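Local coordinates for SusD-like protein BACOVA_02651 (Bacteroides ovatus, PDB 5E75), which binds polysaccharide at the cell surface and probably captures xyloglucan there before the glycan is imported into the periplasm for degradation, at residues R150-F155 and S195-G200; G201-G206 and F429-D434; L262-A267 and V346-S351; N301-T306 and I330-P335. All coordinates share one frame; numbering follows the deposited sequence.

Contact 1. Residues R150-F155 and S195-G200; sequences REEDVF and SGWNNG
In the helical, TPR-related part of this SusD-family fold, the first turn of helix 151-168 packs against the loop that leaves helix 180-195, where a type II turn runs from Gly196 to Asn199. The tight part is an edge-to-face (T-shaped) aromatic pair. Phe155 drives the CE2-CZ edge of its ring onto one face of the Trp197 indole, with the planes at 88° and CE2 3.5 Å from Trp197 CD2, near the shared bond of the two indole rings. Trp197 CG stands anti to its backbone N (chi1 -173°), which extends the indole from the turn toward the helix. Leu125 of helix 103-125 touches both rings, and Thr427 and Arg430 of helix 421-431 also pack on the indole.

At the rim of the same indole the contact turns polar. Trp197 NE1 donates to Glu151 OE1 over 2.7 Å; the oxygen lies near the ring plane, but the N-H arrives from above the carboxylate plane, the two planes being 79° apart. Glu151 reaches it with a chain extended beyond CG, and its other oxygen, OE2, forms a salt bridge with Arg430. Together the indole N-H and the arginine would be expected to stabilise the carboxylate in its charged form.

The outer side is looser. Glu152, partly exposed, comes no closer to the indole than 4.3 Å, from OE2 to Trp197 CD1. A water links Glu152 to the next residue of the turn instead: it accepts from Asn198 ND2 and donates a weak bond to Glu152 OE2, each over 3.3 Å.

Contact 2. Residues G201-G206 and F429-D434; sequences GTRDEG and FRYLPD
The loop entering helix 205-221 meets the junction between helices 421-431 and 433-441 through a cation-pi stack. The guanidinium of Arg203 lies flat on the Tyr431 ring, planes 13° apart and centres 4.1 Å from each other, displaced toward the CD2-CE2 side. Farther back along the same side chain, Arg203 CG sits over the same face as a CH-pi donor, 3.9 Å from the centroid of the Tyr431 ring. A bend at chi3 (145°) lets both the methylene and the charged end lie on the ring. Arg203 NH1 forms a salt bridge with Glu369, which helps to fix the rotation of the flat group.

The opposite face of Tyr431 is covered by its own neighbour, Leu432, whose CG stands over the ring centre. Within the SusD fold the stack thus ties a loop following helix 180-195 to a helical corner more than 200 residues later. Leu432, the N-cap residue of helix 433-441, also brings CD2 to 4.1 Å from Gly201 O.

Water joins the backbones: one molecule accepts from Gly201 N at 2.6 Å and donates to Tyr431 O at 2.8 Å. A second lies 2.7 Å from Tyr431 OH and donates a weak bond to Gly201 O.

Contact 3. Residues L262-A267 and V346-S351; sequences LLSDLA and VKQMNS
Leu263 and Ser264, adjacent on the short helix 263-266, both point at the type II turn from Lys347 to Asn350, part of the long loop before strand 355-359 in the SusD family region, but meet it with different chemistry. Leu263 CG stands anti to its backbone N (chi1 -169°), so the side chain lies against the backbone of the turn. Its CB rests 3.8 Å from Asn350 N and also packs on Ser351 CB. Beyond it, CD1 approaches Lys347 O, and CG meets Val346 CG1 at 4.2 Å, an apolar contact with the residue just before the turn.

Ser264 directs its hydroxyl at the turn's backbone. With OG anti to its own carbonyl carbon (chi1 -62°), it meets the middle of the turn, where Met349 N donates to Ser264 OG over 3.0 Å at an N-H...O angle of 158°. The side chains of Gln348 and Met349 set out away from the helix, yet their CG methylenes lie beside the hydroxyl: Gln348 CG lies 3.8 Å and Met349 CG 3.9 Å from Ser264 OG. The turn is closed by a weak bond from Asn350 N to Lys347 O and by a stronger one from Lys347 N back to Asn350 O.

Asn277 supports the polar half of the contact, its carbonyl O hydrogen-bonded to Ser264 OG and its ND2 to Gln348 OE1. Asn350 ND2 bonds to Pro252 O. Ser264 OG therefore serves the Met349 amide and the Asn277 carbonyl at once, which probably fixes the hydroxyl's orientation; a buried serine satisfies a backbone N-H of the turn while leucine supplies the apolar packing.

Contact 4. Residues N301-T306 and I330-P335; sequences NATFFT and IKKGVP
Backbone hydrogen bonds form the centre of this buried contact between the end of helix 297-303 and residues 330-335 of the loop before strand 355-359. Thr303 O accepts from two successive amides, Lys331 N at 2.8 Å and Lys332 N at 3.1 Å. Both donors stand well above the carbonyl plane, so one oxygen grips the loop in a forked bond. Phe304 and Ile330 are paired here as a single beta bridge.

Aromatic and apolar packing flanks it. Phe305 lays one ring face on Lys331, whose CB sits over the ring centre in a CH-pi contact, 4.0 Å from the centroid of the Phe305 ring; Lys331 CD approaches Phe305 CZ at 3.5 Å. Tyr311 packs edge-to-face with Phe305. Phe304 leads off toward helix 286-291, keeping a looser contact with Ile330 through CE1 and CG1.

The charged groups are carried past this packing. Bends at chi2 and chi4 curl Lys331 back over its own turn, where NZ donates to Val334 O at 2.8 Å. A water accepts from Lys331 NZ at 2.9 Å and donates to Ala302 O. Lys332 runs alongside Thr303, pointing the same way, and its NZ is held beyond the contact by a salt bridge to Glu418 and hydrogen bonds to Gly416 O and Tyr230 OH. Glu418 would be expected to balance the amine's charge.

This part of the loop makes a type II beta turn from Lys331 to Val334, closed by Val334 N to Lys331 O, with Gly333 at its third position adopting positive phi; its first residues are secured here to a helix end within the SusD family region.

In the fold
The four contacts form two neighbouring pairs on opposite sides of the chain's centre. Contacts 1 and 2 share the loop between helices 180-195 and 205-221, and helix 421-431, part of contact 2, also reaches contact 1: Arg430 O lies 2.9 Å from Asn198 N, a probable hydrogen bond. Partly buried, they combine aromatic faces with charged groups and bridging waters. Contacts 3 and 4, centres 13 Å apart, touch through apolar packing, as where Leu263 CD2 meets Pro335 CD at 3.7 Å. Each sets a short helical element against a type II turn, but contact 4 is buried and rests on backbone bonds, whereas the partly buried contact 3 depends on a serine hydroxyl.

Contact 1. Residues R150-F155 and S195-G200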
loop_
_atom_site.group_PDB
_atom_site.type_symbol
_atom_site.label_atom_id
_atom_site.label_comp_id
_atom_site.label_asym_id
_atom_site.label_seq_id
_atom_site.Cartn_x
_atom_site.Cartn_y
_atom_site.Cartn_z
ATOM N N ARG A 150 22.199 7.185 -4.865
ATOM C CA ARG A 150 21.840 6.214 -5.900
ATOM C C ARG A 150 20.840 5.188 -5.395
ATOM O O ARG A 150 20.758 4.930 -4.206
ATOM C CB ARG A 150 23.086 5.481 -6.394
ATOM C CG ARG A 150 24.191 6.401 -6.910
ATOM C CD ARG A 150 25.488 5.622 -7.104
ATOM N NE ARG A 150 25.931 5.083 -5.824
ATOM C CZ ARG A 150 27.085 4.463 -5.609
ATOM N NH1 ARG A 150 27.956 4.300 -6.599
ATOM N NH2 ARG A 150 27.371 4.026 -4.390
ATOM N N GLU A 151 20.067 4.617 -6.308
ATOM C CA GLU A 151 19.138 3.558 -5.961
ATOM C C GLU A 151 19.812 2.450 -5.133
ATOM O O GLU A 151 19.226 1.978 -4.157
ATOM C CB GLU A 151 18.476 3.008 -7.236
ATOM C CG GLU A 151 17.538 4.030 -7.896
ATOM C CD GLU A 151 16.926 3.582 -9.216
ATOM O OE1 GLU A 151 17.093 2.412 -9.615
ATOM O OE2 GLU A 151 16.271 4.417 -9.873
ATOM N N GLU A 152 21.030 2.026 -5.486
ATOM C CA GLU A 152 21.684 0.978 -4.712
ATOM C C GLU A 152 21.986 1.419 -3.280
ATOM O O GLU A 152 21.889 0.605 -2.368
ATOM C CB GLU A 152 22.963 0.445 -5.396
ATOM C CG GLU A 152 22.706 -0.469 -6.604
ATOM C CD GLU A 152 21.879 -1.701 -6.241
ATOM O OE1 GLU A 152 22.263 -2.393 -5.269
ATOM O OE2 GLU A 152 20.845 -1.965 -6.918
ATOM N N ASP A 153 22.361 2.687 -3.093
ATOM C CA ASP A 153 22.594 3.224 -1.757
ATOM C C ASP A 153 21.313 3.166 -0.935
ATOM O O ASP A 153 21.347 2.841 0.257
ATOM C CB ASP A 153 23.031 4.701 -1.792
ATOM C CG ASP A 153 24.376 4.933 -2.452
ATOM O OD1 ASP A 153 25.386 4.334 -2.042
ATOM O OD2 ASP A 153 24.422 5.809 -3.343
ATOM N N VAL A 154 20.192 3.531 -1.560
ATOM C CA VAL A 154 18.903 3.587 -0.881
ATOM C C VAL A 154 18.539 2.177 -0.423
ATOM O O VAL A 154 18.172 1.972 0.735
ATOM C CB VAL A 154 17.812 4.226 -1.757
ATOM C CG1 VAL A 154 16.477 4.259 -1.016
ATOM C CG2 VAL A 154 18.198 5.651 -2.134
ATOM N N PHE A 155 18.725 1.183 -1.298
ATOM C CA PHE A 155 18.502 -0.196 -0.888
ATOM C C PHE A 155 19.344 -0.585 0.326
ATOM O O PHE A 155 18.838 -1.193 1.264
ATOM C CB PHE A 155 18.825 -1.175 -2.020
ATOM C CG PHE A 155 17.658 -1.543 -2.907
ATOM C CD1 PHE A 155 16.584 -2.276 -2.409
ATOM C CD2 PHE A 155 17.671 -1.234 -4.250
ATOM C CE1 PHE A 155 15.532 -2.650 -3.232
ATOM C CE2 PHE A 155 16.623 -1.606 -5.074
ATOM C CZ PHE A 155 15.560 -2.310 -4.561
ATOM N N SER A 195 16.416 -8.121 -5.907
ATOM C CA SER A 195 16.999 -9.261 -6.615
ATOM C C SER A 195 17.063 -9.029 -8.125
ATOM O O SER A 195 18.077 -9.326 -8.745
ATOM C CB SER A 195 16.265 -10.563 -6.290
ATOM O OG SER A 195 14.952 -10.581 -6.826
ATOM N N GLY A 196 15.999 -8.492 -8.713
ATOM C CA GLY A 196 15.958 -8.279 -10.150
ATOM C C GLY A 196 16.149 -6.843 -10.597
ATOM O O GLY A 196 16.031 -6.532 -11.782
ATOM N N TRP A 197 16.430 -5.952 -9.649
ATOM C CA TRP A 197 16.360 -4.512 -9.915
ATOM C C TRP A 197 17.500 -4.049 -10.796
ATOM O O TRP A 197 18.644 -4.058 -10.383
ATOM C CB TRP A 197 16.350 -3.782 -8.576
ATOM C CG TRP A 197 16.122 -2.285 -8.569
ATOM C CD1 TRP A 197 17.041 -1.311 -8.851
ATOM C CD2 TRP A 197 14.931 -1.604 -8.158
ATOM N NE1 TRP A 197 16.489 -0.066 -8.658
ATOM C CE2 TRP A 197 15.194 -0.222 -8.243
ATOM C CE3 TRP A 197 13.679 -2.027 -7.725
ATOM C CZ2 TRP A 197 14.237 0.738 -7.917
ATOM C CZ3 TRP A 197 12.717 -1.060 -7.417
ATOM C CH2 TRP A 197 13.017 0.301 -7.505
ATOM N N ASN A 198 17.177 -3.636 -12.022
ATOM C CA ASN A 198 18.189 -3.244 -13.013
ATOM C C ASN A 198 19.218 -4.357 -13.222
ATOM O O ASN A 198 20.406 -4.083 -13.381
ATOM C CB ASN A 198 18.948 -1.958 -12.605
ATOM C CG ASN A 198 18.174 -0.670 -12.847
ATOM O OD1 ASN A 198 17.368 -0.565 -13.770
ATOM N ND2 ASN A 198 18.467 0.348 -12.030
ATOM N N ASN A 199 18.770 -5.610 -13.210
ATOM C CA ASN A 199 19.694 -6.745 -13.236
ATOM C C ASN A 199 19.592 -7.605 -14.504
ATOM O O ASN A 199 19.838 -8.819 -14.471
ATOM C CB ASN A 199 19.469 -7.617 -12.002
ATOM C CG ASN A 199 20.647 -8.514 -11.695
ATOM O OD1 ASN A 199 21.808 -8.087 -11.762
ATOM N ND2 ASN A 199 20.362 -9.757 -11.337
ATOM N N GLY A 200 19.190 -6.985 -15.609
ATOM C CA GLY A 200 19.270 -7.625 -16.911
ATOM C C GLY A 200 18.279 -8.743 -17.167
ATOM O O GLY A 200 18.479 -9.544 -18.077
HETATM O O HOH W 1 20.567 0.119 -9.520
#

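Contact 2. Residues G201-G206 and F429-D434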
loop_
_atom_site.group_PDB
_atom_site.type_symbol
_atom_site.label_atom_id
_atom_site.label_comp_id
_atom_site.label_asym_id
_atom_site.label_seq_id
_atom_site.Cartn_x
_atom_site.Cartn_y
_atom_site.Cartn_z
ATOM N N GLY A 201 17.211 -8.815 -16.380
ATOM C CA GLY A 201 16.155 -9.784 -16.614
ATOM C C GLY A 201 16.276 -11.073 -15.827
ATOM O O GLY A 201 15.544 -12.037 -16.078
ATOM N N THR A 202 17.186 -11.106 -14.860
ATOM C CA THR A 202 17.282 -12.231 -13.938
ATOM C C THR A 202 17.318 -11.721 -12.500
ATOM O O THR A 202 17.648 -10.558 -12.251
ATOM C CB THR A 202 18.494 -13.147 -14.225
ATOM O OG1 THR A 202 19.699 -12.490 -13.835
ATOM C CG2 THR A 202 18.569 -13.517 -15.697
ATOM N N ARG A 203 16.928 -12.584 -11.571
ATOM C CA ARG A 203 16.922 -12.253 -10.155
ATOM C C ARG A 203 18.119 -12.885 -9.449
ATOM O O ARG A 203 18.362 -14.089 -9.542
ATOM C CB ARG A 203 15.605 -12.679 -9.513
ATOM C CG ARG A 203 14.449 -11.758 -9.915
ATOM C CD ARG A 203 13.100 -12.115 -9.272
ATOM N NE ARG A 203 12.334 -10.916 -8.982
ATOM C CZ ARG A 203 11.028 -10.861 -8.776
ATOM N NH1 ARG A 203 10.260 -11.943 -8.870
ATOM N NH2 ARG A 203 10.473 -9.678 -8.504
ATOM N N ASP A 204 18.871 -12.048 -8.743
ATOM C CA ASP A 204 20.055 -12.481 -8.014
ATOM C C ASP A 204 19.718 -13.609 -7.058
ATOM O O ASP A 204 18.839 -13.473 -6.215
ATOM C CB ASP A 204 20.591 -11.292 -7.233
ATOM C CG ASP A 204 21.878 -11.605 -6.518
ATOM O OD1 ASP A 204 22.934 -11.535 -7.190
ATOM O OD2 ASP A 204 21.836 -11.899 -5.311
ATOM N N GLU A 205 20.448 -14.715 -7.151
ATOM C CA GLU A 205 20.137 -15.883 -6.344
ATOM C C GLU A 205 20.438 -15.658 -4.857
ATOM O O GLU A 205 19.769 -16.220 -3.991
ATOM C CB GLU A 205 20.896 -17.096 -6.907
ATOM C CG GLU A 205 20.427 -17.524 -8.315
ATOM C CD GLU A 205 19.101 -18.272 -8.317
ATOM O OE1 GLU A 205 18.580 -18.576 -7.217
ATOM O OE2 GLU A 205 18.584 -18.570 -9.427
ATOM N N GLY A 206 21.427 -14.823 -4.554
ATOM C CA GLY A 206 21.705 -14.474 -3.176
ATOM C C GLY A 206 20.550 -13.732 -2.528
ATOM O O GLY A 206 20.136 -14.070 -1.423
ATOM N N PHE A 429 8.658 -3.668 -12.899
ATOM C CA PHE A 429 9.173 -2.920 -14.040
ATOM C C PHE A 429 10.692 -2.809 -14.013
ATOM O O PHE A 429 11.351 -2.846 -15.060
ATOM C CB PHE A 429 8.523 -1.533 -14.108
ATOM C CG PHE A 429 9.249 -0.584 -14.999
ATOM C CD1 PHE A 429 9.121 -0.672 -16.374
ATOM C CD2 PHE A 429 10.105 0.358 -14.471
ATOM C CE1 PHE A 429 9.833 0.179 -17.196
ATOM C CE2 PHE A 429 10.810 1.208 -15.294
ATOM C CZ PHE A 429 10.684 1.118 -16.653
ATOM N N ARG A 430 11.257 -2.695 -12.821
ATOM C CA ARG A 430 12.705 -2.636 -12.702
ATOM C C ARG A 430 13.373 -3.976 -13.004
ATOM O O ARG A 430 14.572 -4.016 -13.315
ATOM C CB ARG A 430 13.101 -2.122 -11.308
ATOM C CG ARG A 430 13.321 -0.631 -11.257
ATOM C CD ARG A 430 14.729 -0.288 -11.751
ATOM N NE ARG A 430 15.030 1.126 -11.640
ATOM C CZ ARG A 430 14.810 2.031 -12.583
ATOM N NH1 ARG A 430 14.278 1.680 -13.748
ATOM N NH2 ARG A 430 15.146 3.295 -12.364
ATOM N N TYR A 431 12.599 -5.051 -12.909
ATOM C CA TYR A 431 13.050 -6.417 -13.198
ATOM C C TYR A 431 12.847 -6.824 -14.668
ATOM O O TYR A 431 13.794 -7.259 -15.339
ATOM C CB TYR A 431 12.291 -7.339 -12.244
ATOM C CG TYR A 431 12.284 -8.833 -12.505
ATOM C CD1 TYR A 431 13.390 -9.512 -13.006
ATOM C CD2 TYR A 431 11.168 -9.575 -12.168
ATOM C CE1 TYR A 431 13.340 -10.898 -13.215
ATOM C CE2 TYR A 431 11.112 -10.940 -12.368
ATOM C CZ TYR A 431 12.198 -11.592 -12.875
ATOM O OH TYR A 431 12.092 -12.953 -13.046
ATOM N N LEU A 432 11.617 -6.672 -15.163
ATOM C CA LEU A 432 11.235 -7.048 -16.530
ATOM C C LEU A 432 10.543 -5.855 -17.182
ATOM O O LEU A 432 9.327 -5.825 -17.326
ATOM C CB LEU A 432 10.326 -8.276 -16.497
ATOM C CG LEU A 432 10.943 -9.567 -15.960
ATOM C CD1 LEU A 432 9.883 -10.657 -15.817
ATOM C CD2 LEU A 432 12.087 -10.064 -16.847
ATOM N N PRO A 433 11.321 -4.841 -17.575
ATOM C CA PRO A 433 10.693 -3.610 -18.068
ATOM C C PRO A 433 9.842 -3.776 -19.319
ATOM O O PRO A 433 8.774 -3.191 -19.405
ATOM C CB PRO A 433 11.883 -2.670 -18.324
ATOM C CG PRO A 433 13.100 -3.561 -18.317
ATOM C CD PRO A 433 12.771 -4.669 -17.387
ATOM N N ASP A 434 10.290 -4.573 -20.274
ATOM C CA ASP A 434 9.525 -4.721 -21.495
ATOM C C ASP A 434 8.203 -5.423 -21.209
ATOM O O ASP A 434 7.160 -4.999 -21.706
ATOM C CB ASP A 434 10.337 -5.463 -22.565
ATOM C CG ASP A 434 11.523 -4.655 -23.047
ATOM O OD1 ASP A 434 11.381 -3.419 -23.195
ATOM O OD2 ASP A 434 12.598 -5.247 -23.261
HETATM O O HOH W 2 14.265 -14.263 -13.966
HETATM O O HOH W 3 16.331 -7.748 -14.182
#

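Contact 3. Residues L262-A267 and V346-S351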
loop_
_atom_site.group_PDB
_atom_site.type_symbol
_atom_site.label_atom_id
_atom_site.label_comp_id
_atom_site.label_asym_id
_atom_site.label_seq_id
_atom_site.Cartn_x
_atom_site.Cartn_y
_atom_site.Cartn_z
ATOM N N LEU A 262 -9.234 10.106 5.049
ATOM C CA LEU A 262 -9.612 9.640 3.712
ATOM C C LEU A 262 -11.091 9.323 3.526
ATOM O O LEU A 262 -11.507 9.127 2.388
ATOM C CB LEU A 262 -8.813 8.395 3.364
ATOM C CG LEU A 262 -7.314 8.607 3.112
ATOM C CD1 LEU A 262 -6.630 7.254 2.926
ATOM C CD2 LEU A 262 -7.067 9.545 1.926
ATOM N N LEU A 263 -11.869 9.257 4.606
ATOM C CA LEU A 263 -13.246 8.732 4.563
ATOM C C LEU A 263 -14.073 9.338 3.433
ATOM O O LEU A 263 -14.701 8.623 2.637
ATOM C CB LEU A 263 -13.935 8.952 5.926
ATOM C CG LEU A 263 -15.283 8.302 6.311
ATOM C CD1 LEU A 263 -16.484 9.005 5.703
ATOM C CD2 LEU A 263 -15.295 6.839 5.945
ATOM N N SER A 264 -14.076 10.660 3.358
ATOM C CA SER A 264 -14.966 11.360 2.450
ATOM C C SER A 264 -14.506 11.281 0.993
ATOM O O SER A 264 -15.323 11.396 0.066
ATOM C CB SER A 264 -15.107 12.814 2.898
ATOM O OG SER A 264 -15.693 12.887 4.188
ATOM N N ASP A 265 -13.213 11.070 0.779
ATOM C CA ASP A 265 -12.671 10.946 -0.570
ATOM C C ASP A 265 -12.831 9.535 -1.143
ATOM O O ASP A 265 -12.710 9.353 -2.347
ATOM C CB ASP A 265 -11.203 11.366 -0.595
ATOM C CG ASP A 265 -11.033 12.882 -0.490
ATOM O OD1 ASP A 265 -11.366 13.592 -1.460
ATOM O OD2 ASP A 265 -10.568 13.360 0.550
ATOM N N LEU A 266 -13.107 8.560 -0.278
ATOM C CA LEU A 266 -13.297 7.170 -0.693
ATOM C C LEU A 266 -14.777 6.805 -0.829
ATOM O O LEU A 266 -15.161 6.072 -1.737
ATOM C CB LEU A 266 -12.638 6.214 0.300
ATOM C CG LEU A 266 -11.121 6.356 0.503
ATOM C CD1 LEU A 266 -10.641 5.370 1.556
ATOM C CD2 LEU A 266 -10.372 6.158 -0.803
ATOM N N ALA A 267 -15.612 7.335 0.061
ATOM C CA ALA A 267 -17.032 6.985 0.098
ATOM C C ALA A 267 -17.837 7.744 -0.964
ATOM O O ALA A 267 -17.747 8.957 -1.063
ATOM C CB ALA A 267 -17.619 7.235 1.506
ATOM N N VAL A 346 -17.115 7.568 13.036
ATOM C CA VAL A 346 -17.118 7.918 11.619
ATOM C C VAL A 346 -17.635 9.350 11.535
ATOM O O VAL A 346 -18.758 9.626 11.956
ATOM C CB VAL A 346 -18.017 6.992 10.782
ATOM C CG1 VAL A 346 -18.080 7.483 9.328
ATOM C CG2 VAL A 346 -17.533 5.546 10.844
ATOM N N LYS A 347 -16.818 10.262 11.016
ATOM C CA LYS A 347 -17.212 11.651 10.798
ATOM C C LYS A 347 -16.615 12.108 9.485
ATOM O O LYS A 347 -15.840 11.376 8.866
ATOM C CB LYS A 347 -16.721 12.555 11.940
ATOM C CG LYS A 347 -17.511 12.420 13.227
ATOM C CD LYS A 347 -17.049 13.406 14.297
ATOM C CE LYS A 347 -18.060 13.505 15.451
ATOM N NZ LYS A 347 -19.235 14.448 15.227
ATOM N N GLN A 348 -17.006 13.288 9.015
ATOM C CA GLN A 348 -16.453 13.839 7.787
ATOM C C GLN A 348 -14.930 13.800 7.859
ATOM O O GLN A 348 -14.339 14.230 8.853
ATOM C CB GLN A 348 -16.936 15.275 7.572
ATOM C CG GLN A 348 -16.397 15.929 6.318
ATOM C CD GLN A 348 -16.955 17.323 6.104
ATOM O OE1 GLN A 348 -18.102 17.480 5.722
ATOM N NE2 GLN A 348 -16.141 18.338 6.360
ATOM N N MET A 349 -14.301 13.268 6.814
ATOM C CA MET A 349 -12.851 13.171 6.744
ATOM C C MET A 349 -12.270 12.537 8.006
ATOM O O MET A 349 -11.235 12.973 8.504
ATOM C CB MET A 349 -12.234 14.552 6.473
ATOM C CG MET A 349 -12.668 15.106 5.127
ATOM S SD MET A 349 -11.983 16.739 4.736
ATOM C CE MET A 349 -13.342 17.813 5.149
ATOM N N ASN A 350 -12.923 11.492 8.516
ATOM C CA ASN A 350 -12.457 10.840 9.740
ATOM C C ASN A 350 -12.903 9.387 9.783
ATOM O O ASN A 350 -14.045 9.072 10.153
ATOM C CB ASN A 350 -12.956 11.591 10.974
ATOM C CG ASN A 350 -12.156 11.262 12.209
ATOM O OD1 ASN A 350 -11.508 10.223 12.278
ATOM N ND2 ASN A 350 -12.180 12.154 13.191
ATOM N N SER A 351 -11.995 8.507 9.374
ATOM C CA SER A 351 -12.241 7.071 9.337
ATOM C C SER A 351 -11.583 6.395 10.528
ATOM O O SER A 351 -10.463 6.751 10.887
ATOM C CB SER A 351 -11.630 6.465 8.077
ATOM O OG SER A 351 -11.682 5.053 8.138
#

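Contact 4. Residues N301-T306 and I330-P335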
loop_
_atom_site.group_PDB
_atom_site.type_symbol
_atom_site.label_atom_id
_atom_site.label_comp_id
_atom_site.label_asym_id
_atom_site.label_seq_id
_atom_site.Cartn_x
_atom_site.Cartn_y
_atom_site.Cartn_z
ATOM N N ASN A 301 -16.114 -8.229 -3.382
ATOM C CA ASN A 301 -17.123 -7.451 -2.652
ATOM C C ASN A 301 -16.515 -6.601 -1.543
ATOM O O ASN A 301 -17.009 -5.488 -1.254
ATOM C CB ASN A 301 -18.196 -8.365 -2.025
ATOM C CG ASN A 301 -19.175 -8.910 -3.024
ATOM O OD1 ASN A 301 -19.280 -8.429 -4.148
ATOM N ND2 ASN A 301 -19.915 -9.940 -2.609
ATOM N N ALA A 302 -15.470 -7.114 -0.887
ATOM C CA ALA A 302 -14.838 -6.351 0.178
ATOM C C ALA A 302 -14.013 -5.189 -0.351
ATOM O O ALA A 302 -13.568 -4.342 0.415
ATOM C CB ALA A 302 -13.967 -7.255 1.049
ATOM N N THR A 303 -13.776 -5.165 -1.657
ATOM C CA THR A 303 -12.960 -4.112 -2.254
ATOM C C THR A 303 -13.792 -3.045 -2.986
ATOM O O THR A 303 -13.553 -1.833 -2.802
ATOM C CB THR A 303 -11.865 -4.699 -3.177
ATOM O OG1 THR A 303 -11.123 -5.685 -2.452
ATOM C CG2 THR A 303 -10.915 -3.632 -3.628
ATOM N N PHE A 304 -14.741 -3.488 -3.810
ATOM C CA PHE A 304 -15.634 -2.593 -4.561
ATOM C C PHE A 304 -17.076 -3.041 -4.446
ATOM O O PHE A 304 -17.362 -4.230 -4.476
ATOM C CB PHE A 304 -15.279 -2.582 -6.061
ATOM C CG PHE A 304 -13.871 -2.168 -6.341
ATOM C CD1 PHE A 304 -13.481 -0.841 -6.218
ATOM C CD2 PHE A 304 -12.925 -3.119 -6.700
ATOM C CE1 PHE A 304 -12.158 -0.468 -6.448
ATOM C CE2 PHE A 304 -11.615 -2.760 -6.941
ATOM C CZ PHE A 304 -11.217 -1.424 -6.810
ATOM N N PHE A 305 -17.985 -2.075 -4.368
ATOM C CA PHE A 305 -19.420 -2.332 -4.530
ATOM C C PHE A 305 -19.676 -2.644 -6.004
ATOM O O PHE A 305 -19.149 -1.956 -6.863
ATOM C CB PHE A 305 -20.232 -1.100 -4.151
ATOM C CG PHE A 305 -20.140 -0.711 -2.692
ATOM C CD1 PHE A 305 -20.834 -1.425 -1.722
ATOM C CD2 PHE A 305 -19.402 0.404 -2.284
ATOM C CE1 PHE A 305 -20.782 -1.058 -0.392
ATOM C CE2 PHE A 305 -19.355 0.762 -0.947
ATOM C CZ PHE A 305 -20.051 0.038 -0.011
ATOM N N THR A 306 -20.473 -3.665 -6.311
ATOM C CA THR A 306 -21.000 -3.847 -7.659
ATOM C C THR A 306 -22.468 -4.221 -7.535
ATOM O O THR A 306 -22.910 -4.649 -6.476
ATOM C CB THR A 306 -20.241 -4.914 -8.480
ATOM O OG1 THR A 306 -20.272 -6.175 -7.802
ATOM C CG2 THR A 306 -18.779 -4.485 -8.739
ATOM N N ILE A 330 -15.763 2.422 -4.326
ATOM C CA ILE A 330 -14.875 1.789 -3.370
ATOM C C ILE A 330 -15.660 1.263 -2.153
ATOM O O ILE A 330 -16.466 1.984 -1.559
ATOM C CB ILE A 330 -13.778 2.781 -2.921
ATOM C CG1 ILE A 330 -12.907 3.231 -4.105
ATOM C CG2 ILE A 330 -12.919 2.179 -1.815
ATOM C CD1 ILE A 330 -12.055 4.441 -3.806
ATOM N N LYS A 331 -15.382 0.020 -1.757
ATOM C CA LYS A 331 -15.833 -0.526 -0.476
ATOM C C LYS A 331 -14.712 -0.575 0.563
ATOM O O LYS A 331 -14.927 -0.249 1.726
ATOM C CB LYS A 331 -16.442 -1.926 -0.644
ATOM C CG LYS A 331 -16.695 -2.679 0.697
ATOM C CD LYS A 331 -17.722 -1.999 1.587
ATOM C CE LYS A 331 -17.623 -2.477 3.033
ATOM N NZ LYS A 331 -16.387 -1.969 3.677
ATOM N N LYS A 332 -13.512 -0.987 0.171
ATOM C CA LYS A 332 -12.405 -1.057 1.115
ATOM C C LYS A 332 -11.953 0.322 1.554
ATOM O O LYS A 332 -11.552 1.131 0.728
ATOM C CB LYS A 332 -11.238 -1.814 0.509
ATOM C CG LYS A 332 -10.152 -2.128 1.522
ATOM C CD LYS A 332 -8.996 -2.947 0.931
ATOM C CE LYS A 332 -9.402 -4.344 0.502
ATOM N NZ LYS A 332 -8.241 -5.074 -0.126
ATOM N N GLY A 333 -12.011 0.582 2.861
ATOM C CA GLY A 333 -11.784 1.917 3.394
ATOM C C GLY A 333 -13.070 2.682 3.675
ATOM O O GLY A 333 -13.015 3.820 4.150
ATOM N N VAL A 334 -14.215 2.064 3.398
ATOM C CA VAL A 334 -15.530 2.674 3.593
ATOM C C VAL A 334 -16.236 1.754 4.591
ATOM O O VAL A 334 -16.863 0.760 4.212
ATOM C CB VAL A 334 -16.269 2.770 2.241
ATOM C CG1 VAL A 334 -17.697 3.296 2.425
ATOM C CG2 VAL A 334 -15.501 3.666 1.310
ATOM N N PRO A 335 -16.115 2.060 5.888
ATOM C CA PRO A 335 -16.515 1.101 6.922
ATOM C C PRO A 335 -17.979 1.192 7.352
ATOM O O PRO A 335 -18.395 0.487 8.282
ATOM C CB PRO A 335 -15.601 1.470 8.083
ATOM C CG PRO A 335 -15.458 2.940 7.962
ATOM C CD PRO A 335 -15.385 3.203 6.467
HETATM O O HOH W 4 -14.097 -3.554 3.017
#